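Local coordinates for protein oxidoreductase (Azotobacter vinelandii, PDB 7D5M) that binds NAD+ in a Rossmann domain and, as an inositol dehydrogenase homolog, probably oxidises a sugar or cyclitol hydroxyl, at residues 189-194 with 203-208; 256-261 with 370-375. All coordinates share one frame; numbering follows the deposited sequence.

Contact 1: 189-194 with 203-208. With NAD (nicotinamide-adenine-dinucleotide), chain B.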
loop_
_atom_site.group_PDB
_atom_site.type_symbol
_atom_site.label_atom_id
_atom_site.label_comp_id
_atom_site.label_asym_id
_atom_site.label_seq_id
_atom_site.Cartn_x
_atom_site.Cartn_y
_atom_site.Cartn_z
ATOM N N LYS A 189 8.320 32.680 1.783
ATOM C CA LYS A 189 8.096 34.122 1.499
ATOM C C LYS A 189 8.902 34.535 0.263
ATOM O O LYS A 189 8.297 35.156 -0.632
ATOM C CB LYS A 189 8.458 35.027 2.680
ATOM C CG LYS A 189 7.934 36.452 2.528
ATOM C CD LYS A 189 8.212 37.356 3.707
ATOM C CE LYS A 189 8.114 38.824 3.342
ATOM N NZ LYS A 189 8.443 39.701 4.493
ATOM N N TRP A 190 10.205 34.221 0.207
ATOM C CA TRP A 190 11.070 34.675 -0.919
ATOM C C TRP A 190 10.693 33.921 -2.205
ATOM O O TRP A 190 10.808 34.526 -3.290
ATOM C CB TRP A 190 12.579 34.635 -0.583
ATOM C CG TRP A 190 13.256 33.300 -0.463
ATOM C CD1 TRP A 190 13.722 32.720 0.684
ATOM C CD2 TRP A 190 13.635 32.417 -1.534
ATOM N NE1 TRP A 190 14.335 31.527 0.408
ATOM C CE2 TRP A 190 14.296 31.314 -0.944
ATOM C CE3 TRP A 190 13.473 32.436 -2.926
ATOM C CZ2 TRP A 190 14.781 30.248 -1.698
ATOM C CZ3 TRP A 190 13.955 31.382 -3.667
ATOM C CH2 TRP A 190 14.603 30.307 -3.061
ATOM N N ARG A 191 10.183 32.690 -2.094
ATOM C CA ARG A 191 9.810 31.845 -3.264
ATOM C C ARG A 191 8.585 32.409 -3.999
ATOM O O ARG A 191 8.394 32.034 -5.180
ATOM C CB ARG A 191 9.532 30.400 -2.837
ATOM C CG ARG A 191 10.780 29.536 -2.703
ATOM C CD ARG A 191 10.425 28.178 -2.135
ATOM N NE ARG A 191 11.510 27.200 -2.162
ATOM C CZ ARG A 191 12.486 27.111 -1.260
ATOM N NH1 ARG A 191 12.562 27.972 -0.257
ATOM N NH2 ARG A 191 13.400 26.159 -1.378
ATOM N N VAL A 192 7.756 33.236 -3.353
ATOM C CA VAL A 192 6.559 33.834 -4.022
ATOM C C VAL A 192 6.811 35.320 -4.332
ATOM O O VAL A 192 5.824 36.039 -4.623
ATOM C CB VAL A 192 5.269 33.614 -3.205
ATOM C CG1 VAL A 192 5.027 32.132 -2.938
ATOM C CG2 VAL A 192 5.253 34.413 -1.913
ATOM N N ASP A 193 8.079 35.752 -4.334
ATOM C CA ASP A 193 8.500 37.124 -4.732
ATOM C C ASP A 193 9.249 37.040 -6.066
ATOM O O ASP A 193 10.356 36.497 -6.137
ATOM C CB ASP A 193 9.315 37.770 -3.607
ATOM C CG ASP A 193 9.645 39.240 -3.823
ATOM O OD1 ASP A 193 9.588 39.696 -4.987
ATOM O OD2 ASP A 193 9.958 39.917 -2.821
ATOM N N PRO A 194 8.678 37.565 -7.178
ATOM C CA PRO A 194 9.318 37.440 -8.490
ATOM C C PRO A 194 10.707 38.098 -8.531
ATOM O O PRO A 194 11.561 37.584 -9.236
ATOM C CB PRO A 194 8.369 38.130 -9.486
ATOM C CG PRO A 194 7.077 38.389 -8.720
ATOM C CD PRO A 194 7.404 38.303 -7.242
ATOM N N LEU A 203 6.668 25.647 -10.846
ATOM C CA LEU A 203 7.297 25.063 -12.066
ATOM C C LEU A 203 8.792 24.879 -11.795
ATOM O O LEU A 203 9.321 23.761 -11.987
ATOM C CB LEU A 203 7.065 25.992 -13.258
ATOM C CG LEU A 203 5.639 25.992 -13.808
ATOM C CD1 LEU A 203 5.409 27.221 -14.681
ATOM C CD2 LEU A 203 5.344 24.715 -14.570
ATOM N N GLY A 204 9.432 25.950 -11.336
ATOM C CA GLY A 204 10.875 25.992 -11.046
ATOM C C GLY A 204 11.202 25.258 -9.765
ATOM O O GLY A 204 12.250 24.582 -9.712
ATOM N N ASP A 205 10.346 25.376 -8.752
ATOM C CA ASP A 205 10.675 24.894 -7.388
ATOM C C ASP A 205 10.571 23.365 -7.347
ATOM O O ASP A 205 11.437 22.709 -6.724
ATOM C CB ASP A 205 9.777 25.533 -6.335
ATOM C CG ASP A 205 10.307 25.340 -4.931
ATOM O OD1 ASP A 205 11.408 25.835 -4.658
ATOM O OD2 ASP A 205 9.632 24.667 -4.130
ATOM N N VAL A 206 9.531 22.802 -7.959
ATOM C CA VAL A 206 9.276 21.341 -7.811
ATOM C C VAL A 206 9.116 20.666 -9.175
ATOM O O VAL A 206 9.621 19.556 -9.314
ATOM C CB VAL A 206 8.108 21.073 -6.843
ATOM C CG1 VAL A 206 8.474 21.486 -5.418
ATOM C CG2 VAL A 206 6.812 21.730 -7.290
ATOM N N GLY A 207 8.486 21.302 -10.164
ATOM C CA GLY A 207 8.255 20.673 -11.478
ATOM C C GLY A 207 9.543 20.187 -12.130
ATOM O O GLY A 207 9.524 19.126 -12.794
ATOM N N THR A 208 10.639 20.924 -11.955
ATOM C CA THR A 208 11.928 20.640 -12.639
ATOM C C THR A 208 12.573 19.371 -12.064
ATOM O O THR A 208 13.433 18.790 -12.751
ATOM C CB THR A 208 12.898 21.822 -12.561
ATOM O OG1 THR A 208 12.945 22.276 -11.213
ATOM C CG2 THR A 208 12.503 22.952 -13.483
HETATM P PA NAD B . 16.436 29.486 2.872
HETATM O O1A NAD B . 15.803 30.840 2.786
HETATM O O2A NAD B . 15.901 28.454 3.815
HETATM O O5B NAD B . 18.007 29.676 3.145
HETATM C C5B NAD B . 18.776 30.777 2.566
HETATM C C4B NAD B . 20.113 30.821 3.265
HETATM O O4B NAD B . 21.050 31.628 2.505
HETATM C C3B NAD B . 20.096 31.442 4.667
HETATM O O3B NAD B . 21.068 30.805 5.484
HETATM C C2B NAD B . 20.457 32.902 4.370
HETATM O O2B NAD B . 20.972 33.617 5.469
HETATM C C1B NAD B . 21.533 32.678 3.318
HETATM N N9A NAD B . 21.794 33.816 2.449
HETATM C C8A NAD B . 20.856 34.582 1.807
HETATM N N7A NAD B . 21.381 35.496 1.030
HETATM C C5A NAD B . 22.749 35.310 1.150
HETATM C C6A NAD B . 23.844 35.966 0.554
HETATM N N6A NAD B . 23.723 36.958 -0.332
HETATM N N1A NAD B . 25.084 35.524 0.879
HETATM C C2A NAD B . 25.194 34.522 1.765
HETATM N N3A NAD B . 24.236 33.822 2.377
HETATM C C4A NAD B . 23.019 34.273 2.023
HETATM O O3 NAD B . 16.440 28.803 1.405
HETATM P PN NAD B . 16.475 27.232 1.005
HETATM O O1N NAD B . 15.082 26.669 1.045
HETATM O O2N NAD B . 17.547 26.556 1.807
HETATM O O5D NAD B . 16.906 27.299 -0.537
HETATM C C5D NAD B . 18.153 27.862 -0.950
HETATM C C4D NAD B . 18.368 27.414 -2.369
HETATM O O4D NAD B . 18.327 25.965 -2.410
HETATM C C3D NAD B . 17.287 27.885 -3.350
HETATM O O3D NAD B . 17.874 28.145 -4.612
HETATM C C2D NAD B . 16.325 26.693 -3.405
HETATM O O2D NAD B . 15.588 26.624 -4.617
HETATM C C1D NAD B . 17.316 25.531 -3.310
HETATM N N1N NAD B . 16.735 24.258 -2.785
HETATM C C2N NAD B . 16.931 23.092 -3.494
HETATM C C3N NAD B . 16.361 21.892 -3.063
HETATM C C7N NAD B . 16.753 20.632 -3.804
HETATM O O7N NAD B . 17.728 20.665 -4.563
HETATM N N7N NAD B . 16.040 19.534 -3.574
HETATM C C4N NAD B . 15.485 21.914 -1.973
HETATM C C5N NAD B . 15.285 23.106 -1.278
HETATM C C6N NAD B . 16.033 24.213 -1.614
#

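Contact 2: 256-261 with 370-375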
loop_
_atom_site.group_PDB
_atom_site.type_symbol
_atom_site.label_atom_id
_atom_site.label_comp_id
_atom_site.label_asym_id
_atom_site.label_seq_id
_atom_site.Cartn_x
_atom_site.Cartn_y
_atom_site.Cartn_z
ATOM N N GLY A 256 4.184 13.872 -22.802
ATOM C CA GLY A 256 4.666 14.129 -21.441
ATOM C C GLY A 256 3.663 14.970 -20.690
ATOM O O GLY A 256 3.052 15.882 -21.290
ATOM N N LEU A 257 3.502 14.705 -19.402
ATOM C CA LEU A 257 2.614 15.510 -18.549
ATOM C C LEU A 257 3.359 15.787 -17.255
ATOM O O LEU A 257 3.898 14.819 -16.694
ATOM C CB LEU A 257 1.331 14.720 -18.299
ATOM C CG LEU A 257 0.348 15.347 -17.313
ATOM C CD1 LEU A 257 -0.224 16.648 -17.843
ATOM C CD2 LEU A 257 -0.764 14.362 -16.994
ATOM N N VAL A 258 3.391 17.047 -16.827
ATOM C CA VAL A 258 3.976 17.432 -15.511
ATOM C C VAL A 258 2.910 18.177 -14.715
ATOM O O VAL A 258 2.426 19.233 -15.183
ATOM C CB VAL A 258 5.247 18.288 -15.634
ATOM C CG1 VAL A 258 5.905 18.500 -14.277
ATOM C CG2 VAL A 258 6.233 17.692 -16.627
ATOM N N TRP A 259 2.546 17.630 -13.560
ATOM C CA TRP A 259 1.712 18.336 -12.564
ATOM C C TRP A 259 2.627 18.883 -11.467
ATOM O O TRP A 259 3.229 18.079 -10.736
ATOM C CB TRP A 259 0.610 17.420 -12.022
ATOM C CG TRP A 259 -0.193 18.070 -10.944
ATOM C CD1 TRP A 259 -0.515 19.392 -10.839
ATOM C CD2 TRP A 259 -0.786 17.422 -9.806
ATOM N NE1 TRP A 259 -1.261 19.615 -9.712
ATOM C CE2 TRP A 259 -1.443 18.422 -9.061
ATOM C CE3 TRP A 259 -0.841 16.095 -9.361
ATOM C CZ2 TRP A 259 -2.140 18.128 -7.891
ATOM C CZ3 TRP A 259 -1.529 15.804 -8.206
ATOM C CH2 TRP A 259 -2.171 16.812 -7.480
ATOM N N SER A 260 2.781 20.207 -11.396
ATOM C CA SER A 260 3.569 20.931 -10.365
ATOM C C SER A 260 2.600 21.542 -9.353
ATOM O O SER A 260 1.678 22.247 -9.794
ATOM C CB SER A 260 4.434 22.006 -10.998
ATOM O OG SER A 260 5.239 21.480 -12.042
ATOM N N SER A 261 2.764 21.303 -8.049
ATOM C CA SER A 261 1.810 21.878 -7.066
ATOM C C SER A 261 2.425 22.013 -5.677
ATOM O O SER A 261 3.187 21.123 -5.261
ATOM C CB SER A 261 0.532 21.075 -7.024
ATOM O OG SER A 261 -0.474 21.782 -6.318
ATOM N N VAL A 370 16.048 25.635 -16.734
ATOM C CA VAL A 370 15.696 27.066 -16.936
ATOM C C VAL A 370 14.896 27.189 -18.237
ATOM O O VAL A 370 13.886 27.894 -18.230
ATOM C CB VAL A 370 16.952 27.950 -16.941
ATOM C CG1 VAL A 370 16.639 29.399 -17.307
ATOM C CG2 VAL A 370 17.661 27.851 -15.612
ATOM N N ARG A 371 15.342 26.540 -19.309
ATOM C CA ARG A 371 14.630 26.549 -20.613
ATOM C C ARG A 371 13.182 26.109 -20.391
ATOM O O ARG A 371 12.257 26.791 -20.873
ATOM C CB ARG A 371 15.271 25.606 -21.629
ATOM C CG ARG A 371 14.635 25.702 -23.009
ATOM C CD ARG A 371 15.077 24.607 -23.955
ATOM N NE ARG A 371 16.514 24.371 -23.893
ATOM C CZ ARG A 371 17.432 25.147 -24.439
ATOM N NH1 ARG A 371 17.084 26.237 -25.101
ATOM N NH2 ARG A 371 18.706 24.838 -24.307
ATOM N N TRP A 372 12.982 24.984 -19.716
ATOM C CA TRP A 372 11.624 24.402 -19.565
ATOM C C TRP A 372 10.720 25.385 -18.822
ATOM O O TRP A 372 9.611 25.643 -19.301
ATOM C CB TRP A 372 11.683 23.050 -18.861
ATOM C CG TRP A 372 10.353 22.372 -18.708
ATOM C CD1 TRP A 372 9.710 21.592 -19.625
ATOM C CD2 TRP A 372 9.551 22.333 -17.518
ATOM N NE1 TRP A 372 8.544 21.101 -19.099
ATOM C CE2 TRP A 372 8.415 21.545 -17.810
ATOM C CE3 TRP A 372 9.669 22.899 -16.245
ATOM C CZ2 TRP A 372 7.428 21.286 -16.858
ATOM C CZ3 TRP A 372 8.684 22.659 -15.310
ATOM C CH2 TRP A 372 7.572 21.866 -15.622
ATOM N N VAL A 373 11.176 25.922 -17.692
ATOM C CA VAL A 373 10.374 26.884 -16.888
ATOM C C VAL A 373 10.028 28.075 -17.786
ATOM O O VAL A 373 8.873 28.518 -17.765
ATOM C CB VAL A 373 11.105 27.319 -15.607
ATOM C CG1 VAL A 373 10.426 28.516 -14.948
ATOM C CG2 VAL A 373 11.220 26.157 -14.636
ATOM N N GLU A 374 11.000 28.588 -18.545
ATOM C CA GLU A 374 10.789 29.819 -19.350
ATOM C C GLU A 374 9.701 29.555 -20.400
ATOM O O GLU A 374 8.805 30.414 -20.540
ATOM C CB GLU A 374 12.108 30.294 -19.955
ATOM C CG GLU A 374 12.005 31.631 -20.653
ATOM C CD GLU A 374 13.344 32.316 -20.858
ATOM O OE1 GLU A 374 13.700 32.552 -22.023
ATOM O OE2 GLU A 374 14.028 32.596 -19.855
ATOM N N ARG A 375 9.762 28.421 -21.102
ATOM C CA ARG A 375 8.768 28.037 -22.140
ATOM C C ARG A 375 7.391 27.865 -21.492
ATOM O O ARG A 375 6.403 28.325 -22.095
ATOM C CB ARG A 375 9.180 26.764 -22.882
ATOM C CG ARG A 375 10.343 26.971 -23.835
ATOM C CD ARG A 375 9.961 27.709 -25.111
ATOM N NE ARG A 375 11.195 28.014 -25.814
ATOM C CZ ARG A 375 11.955 29.091 -25.592
ATOM N NH1 ARG A 375 11.586 30.008 -24.713
ATOM N NH2 ARG A 375 13.081 29.261 -26.268
#

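Contact 1: 189-194 with 203-208
In the NAD pocket, R191 reaches across to D205 while also holding the pyrophosphate of the cofactor. The R191 side chain runs extended from CG to NE and directs NE at D205 OD1, 2.8 Å away, in a salt bridge with a nearly straight N-H...O angle of 161°. OD1 lies close to the guanidinium plane, but NE approaches from above the carboxylate plane; one hydrogen bond carries the salt bridge, and the planes, 85° apart, rule out a flat two-pronged pairing. The other nitrogens fork onto one phosphate oxygen: R191 NH1 is 3.1 Å and R191 NH2 3.0 Å from NAD O1N. With D205 and O1N both at its edge, the guanidinium is fixed in rotation, and its positive charge is probably balanced by both the carboxylate and the phosphate. Arginine suits the place because it has enough N-H groups for both. W190 takes the neighbouring phosphate: with CG between backbone N and carbonyl carbon (chi1 71°), the indole is turned to the cofactor, and W190 NE1 donates to NAD O1A at 2.9 Å. Its CH2 also lies over the centre of the R191 guanidinium, 4.1 Å above the plane. An alanine in place of R191 would leave D205 OD1 and NAD O1N without these bonds and is likely to weaken the grip on the pyrophosphate. Q24 touches R191, and K115 donates to the backbone O of D205. The contact thus links helix 186-191 to helix 202-217, whose L203 and T208 pack against helix 363-381.

Contact 2: 256-261 with 370-375
W372 carries CG anti to its backbone N (chi1 -178°), which sends the indole out from the helix toward the strand, where V258 comes from the opposite direction. In V258, CG1 is anti to the backbone N (chi1 -173°) and CG2 lies beside it, and both methyls meet the six-membered part of the indole: CG2 is 3.8 Å from W372 CZ2, and CG1 is 4.0 Å from W372 CH2. CG2 approaches the ring obliquely. S260, two residues along on the same side of the strand, brings OG to the indole edge, near its plane and 4.3 Å from W372 CH2. Here helix 363-381 packs on one face of the mixed sheet of the C-terminal alpha/beta domain, against strand 255-261. A branched valine gives the indole a compact apolar surface, whereas the small serine leaves room for the ring edge and for V202 of helix 202-217. The long indole and the valine together bridge backbones whose V258 CA and W372 CA are 11.1 Å apart. T246 and M248 of strand 243-250 also touch the indole, as do L203 and L211 of helix 202-217. W259 points from the other face of the sheet and meets H169 of the second subunit.

Overall arrangement
Helix 202-217 joins the two contacts, whose centres lie about 12 Å apart. Its residues 203-208 supply D205 to contact 1, while other atoms of the same segment pack on contact 2: G207 CA lies 3.2 Å from S260 OG, L203 O is 3.6 Å from W372 CZ3, and T208 CG2 is 3.6 Å from V373 CG2. G207 lets the helix come this close to the strand. Contact 1 bonds directly to NAD, whereas the W372 side chain of contact 2 is about 13 Å from NAD at their nearest atoms and about 9 Å from the side chain of K115. The sheet and helix 363-381 thus pack on helix 202-217, on a side away from the cofactor.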